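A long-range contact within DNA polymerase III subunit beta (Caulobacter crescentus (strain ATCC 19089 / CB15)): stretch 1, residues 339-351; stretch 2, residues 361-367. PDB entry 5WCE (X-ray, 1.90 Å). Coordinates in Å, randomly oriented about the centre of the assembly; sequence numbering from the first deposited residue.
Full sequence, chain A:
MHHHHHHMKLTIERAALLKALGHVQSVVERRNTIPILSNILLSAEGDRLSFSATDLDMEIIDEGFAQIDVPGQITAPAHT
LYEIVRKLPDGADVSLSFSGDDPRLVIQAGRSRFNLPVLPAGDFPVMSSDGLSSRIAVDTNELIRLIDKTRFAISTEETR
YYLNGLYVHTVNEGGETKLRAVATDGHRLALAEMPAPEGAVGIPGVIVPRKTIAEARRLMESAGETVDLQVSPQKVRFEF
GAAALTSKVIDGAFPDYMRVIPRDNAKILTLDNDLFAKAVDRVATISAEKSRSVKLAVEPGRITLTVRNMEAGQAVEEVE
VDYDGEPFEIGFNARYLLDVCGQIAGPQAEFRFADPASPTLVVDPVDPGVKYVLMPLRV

Stretch 1 (339-351) DVCGQIAGPQAEF
Stretch 2 (361-367) LVVDPVD

Antiparallel strand pairing and a buried aspartate join the two stretches of the DNA polymerase III beta subunit. Stretch 1 leaves a helix (Val 340 phi/psi -64/-49), crosses a loop through Ile 344 (-71/131), Ala 345 (-91/-16) and Gly 346 (-127/-165), and enters at Gln 348 a strand that continues past Phe 351 (Glu 350 -115/128, Phe 351 -112/138). The strand that passes through Leu 361 to Val 363 (Val 362 -121/128, Val 363 -121/155) runs against it, the N-to-C directions 149° apart and the axes 4.8 Å apart at closest approach. Glu 350 faces Val 363 as the hydrogen-bonded pair (CA to CA 5.3 Å): Val 363 N donates to Glu 350 O at 2.8 Å, and Glu 350 N donates to Val 363 O at 3.2 Å, so both residues have their backbone N and O satisfied by one another. Phe 351 and Val 362 form the adjoining non-hydrogen-bonded pair (CA to CA 4.5 Å), flanked by CA-H...O contacts from Val 362 CA to Glu 350 O (3.3 Å) and from Phe 351 CA to Leu 361 O (3.4 Å).

The side chains of Phe 351 and Val 362 share one face of the sheet. Phe 351 (m, chi2 71°) presents a ring face to Val 362 (t), whose CG1 lies 4.2 Å from the ring centroid and 9° off its normal, a CH-pi contact. Helix residue Val 340 (t) places its CG1 3.7 Å from Val 362 CG1, adding to this apolar cluster, and Ile 344 (m, m) brings its CD1 to 4.4 Å from Val 362 CG1 and 3.9 Å from Asp 364 CB. On the other face, Glu 350 (chi1 t, chi2 t, chi3 -39°) sets CB 3.7 Å from Val 363 CG2, with Val 363 in m; Glu 350 OE2 is hydrogen-bonded elsewhere in the structure.

Asp 364 (t, chi2 -23°) points its CB sideways, but its carboxylate reaches the loop of stretch 1 and both oxygens are engaged. Asp 364 OD2 accepts from Ala 345 N at 2.8 Å, with an N-H...O angle of 162°, and from water 1 at 2.6 Å; that water also donates to Gln 343 O at 2.7 Å. Asp 364 OD1 accepts from Val 366 N at 2.9 Å and from water 2 at 2.7 Å, which donates in turn to Gln 348 O at 2.8 Å. Each water donates to both a backbone carbonyl of stretch 1 and a carboxylate oxygen of Asp 364, so two acceptors that could not bond directly are joined.

Asp 364 also opens a type I turn to Asp 367, with Pro 365 at -61/-19, Val 366 at -102/2 and Asp 367 N donating to Asp 364 O at 3.0 Å. The turn brings Val 366 (m) CG2 to 3.7 Å from Ala 345 CB, and Pro 365 CD to 3.4 Å from Gln 348 O.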

# COMPACT_ATOMS: atom_id res chain seq x y z
N ASP A 339 -14.96 -6.25 13.30
CA ASP A 339 -14.73 -4.84 13.70
C ASP A 339 -14.98 -4.61 15.18
O ASP A 339 -14.18 -3.99 15.90
CB ASP A 339 -15.62 -3.91 12.86
CG ASP A 339 -15.11 -3.69 11.44
OD1 ASP A 339 -13.96 -4.05 11.09
OD2 ASP A 339 -15.95 -3.23 10.65
N VAL A 340 -16.08 -5.18 15.67
CA VAL A 340 -16.36 -5.12 17.09
C VAL A 340 -15.33 -5.85 17.92
O VAL A 340 -14.84 -5.29 18.91
CB VAL A 340 -17.80 -5.65 17.39
CG1 VAL A 340 -18.00 -5.72 18.90
CG2 VAL A 340 -18.79 -4.72 16.77
N CYS A 341 -14.99 -7.10 17.58
CA CYS A 341 -13.98 -7.82 18.33
C CYS A 341 -12.64 -7.04 18.35
O CYS A 341 -11.92 -7.06 19.34
CB CYS A 341 -13.75 -9.22 17.75
SG CYS A 341 -15.19 -10.30 17.94
N GLY A 342 -12.35 -6.33 17.27
CA GLY A 342 -11.15 -5.44 17.18
C GLY A 342 -11.12 -4.27 18.14
O GLY A 342 -10.07 -3.72 18.37
N GLN A 343 -12.26 -3.88 18.70
CA GLN A 343 -12.35 -2.78 19.67
C GLN A 343 -12.28 -3.23 21.09
O GLN A 343 -11.99 -2.44 21.95
CB GLN A 343 -13.65 -1.98 19.46
CG GLN A 343 -13.69 -1.27 18.13
CD GLN A 343 -12.58 -0.25 18.00
OE1 GLN A 343 -12.15 0.36 18.99
NE2 GLN A 343 -12.05 -0.13 16.80
N ILE A 344 -12.50 -4.51 21.34
CA ILE A 344 -12.58 -5.01 22.70
C ILE A 344 -11.16 -4.96 23.29
O ILE A 344 -10.21 -5.43 22.66
CB ILE A 344 -13.14 -6.45 22.67
CG1 ILE A 344 -14.61 -6.44 22.19
CG2 ILE A 344 -12.98 -7.15 24.00
CD1 ILE A 344 -15.59 -5.63 22.99
N ALA A 345 -11.04 -4.39 24.49
CA ALA A 345 -9.72 -4.02 25.06
C ALA A 345 -9.09 -5.12 25.91
O ALA A 345 -7.92 -5.01 26.26
CB ALA A 345 -9.87 -2.74 25.89
N GLY A 346 -9.87 -6.13 26.33
CA GLY A 346 -9.35 -7.19 27.18
C GLY A 346 -9.62 -8.57 26.63
O GLY A 346 -10.07 -8.69 25.51
N PRO A 347 -9.47 -9.61 27.46
CA PRO A 347 -9.59 -10.95 26.88
C PRO A 347 -11.03 -11.41 26.61
O PRO A 347 -11.20 -12.26 25.76
CB PRO A 347 -8.91 -11.85 27.92
CG PRO A 347 -9.01 -11.09 29.20
CD PRO A 347 -8.87 -9.64 28.80
N GLN A 348 -12.02 -10.91 27.33
CA GLN A 348 -13.40 -11.32 27.09
C GLN A 348 -14.26 -10.31 26.35
O GLN A 348 -14.05 -9.11 26.43
CB GLN A 348 -14.13 -11.67 28.38
CG GLN A 348 -13.35 -12.57 29.30
CD GLN A 348 -14.22 -13.55 30.04
OE1 GLN A 348 -14.83 -13.22 31.09
NE2 GLN A 348 -14.27 -14.79 29.50
N ALA A 349 -15.26 -10.82 25.64
CA ALA A 349 -16.31 -9.99 25.12
C ALA A 349 -17.61 -10.59 25.63
O ALA A 349 -17.72 -11.81 25.79
CB ALA A 349 -16.29 -9.92 23.61
N GLU A 350 -18.55 -9.73 25.90
CA GLU A 350 -19.89 -10.12 26.33
C GLU A 350 -20.89 -9.70 25.28
O GLU A 350 -20.98 -8.49 24.90
CB GLU A 350 -20.27 -9.49 27.68
CG GLU A 350 -21.66 -9.81 28.18
CD GLU A 350 -21.98 -9.13 29.52
OE1 GLU A 350 -21.11 -9.07 30.36
OE2 GLU A 350 -23.10 -8.60 29.71
N PHE A 351 -21.70 -10.68 24.87
CA PHE A 351 -22.76 -10.47 23.90
C PHE A 351 -24.10 -10.64 24.59
O PHE A 351 -24.29 -11.59 25.40
CB PHE A 351 -22.69 -11.51 22.78
CG PHE A 351 -21.56 -11.32 21.84
CD1 PHE A 351 -20.22 -11.56 22.26
CD2 PHE A 351 -21.79 -10.94 20.53
CE1 PHE A 351 -19.18 -11.42 21.36
CE2 PHE A 351 -20.73 -10.79 19.65
CZ PHE A 351 -19.43 -10.99 20.09
N LEU A 361 -26.31 -6.52 21.40
CA LEU A 361 -25.42 -5.61 22.13
C LEU A 361 -24.14 -6.36 22.40
O LEU A 361 -24.16 -7.56 22.78
CB LEU A 361 -26.04 -5.21 23.48
CG LEU A 361 -25.33 -4.18 24.32
CD1 LEU A 361 -25.38 -2.88 23.55
CD2 LEU A 361 -25.98 -3.96 25.68
N VAL A 362 -23.01 -5.69 22.21
CA VAL A 362 -21.72 -6.23 22.63
C VAL A 362 -21.12 -5.23 23.61
O VAL A 362 -21.06 -4.00 23.31
CB VAL A 362 -20.77 -6.43 21.45
CG1 VAL A 362 -19.52 -7.16 21.89
CG2 VAL A 362 -21.48 -7.21 20.34
N VAL A 363 -20.73 -5.72 24.77
CA VAL A 363 -20.13 -4.88 25.79
C VAL A 363 -18.74 -5.39 26.12
O VAL A 363 -18.42 -6.56 25.92
CB VAL A 363 -20.97 -4.70 27.05
CG1 VAL A 363 -22.31 -3.98 26.77
CG2 VAL A 363 -21.21 -5.95 27.77
N ASP A 364 -17.91 -4.47 26.60
CA ASP A 364 -16.52 -4.73 26.88
C ASP A 364 -16.37 -4.72 28.40
O ASP A 364 -16.46 -3.65 29.03
CB ASP A 364 -15.62 -3.64 26.30
CG ASP A 364 -14.16 -3.95 26.49
OD1 ASP A 364 -13.81 -4.74 27.42
OD2 ASP A 364 -13.33 -3.38 25.73
N PRO A 365 -16.09 -5.90 29.01
CA PRO A 365 -15.98 -5.92 30.49
C PRO A 365 -14.89 -5.03 31.11
O PRO A 365 -14.98 -4.73 32.30
CB PRO A 365 -15.74 -7.41 30.82
CG PRO A 365 -16.28 -8.16 29.63
CD PRO A 365 -16.00 -7.26 28.44
N VAL A 366 -13.89 -4.62 30.36
CA VAL A 366 -12.88 -3.74 30.90
C VAL A 366 -13.07 -2.27 30.49
O VAL A 366 -12.24 -1.46 30.83
CB VAL A 366 -11.44 -4.19 30.56
CG1 VAL A 366 -11.22 -5.64 31.02
CG2 VAL A 366 -11.09 -4.02 29.11
N ASP A 367 -14.13 -1.96 29.74
CA ASP A 367 -14.48 -0.57 29.40
C ASP A 367 -16.02 -0.44 29.39
O ASP A 367 -16.64 -0.66 28.35
CB ASP A 367 -13.83 -0.13 28.08
CG ASP A 367 -13.95 1.36 27.81
OD1 ASP A 367 -14.80 2.02 28.41
OD2 ASP A 367 -13.13 1.87 27.01
O HOH W 1 -13.57 -1.48 23.92
O HOH W 2 -12.46 -7.04 27.51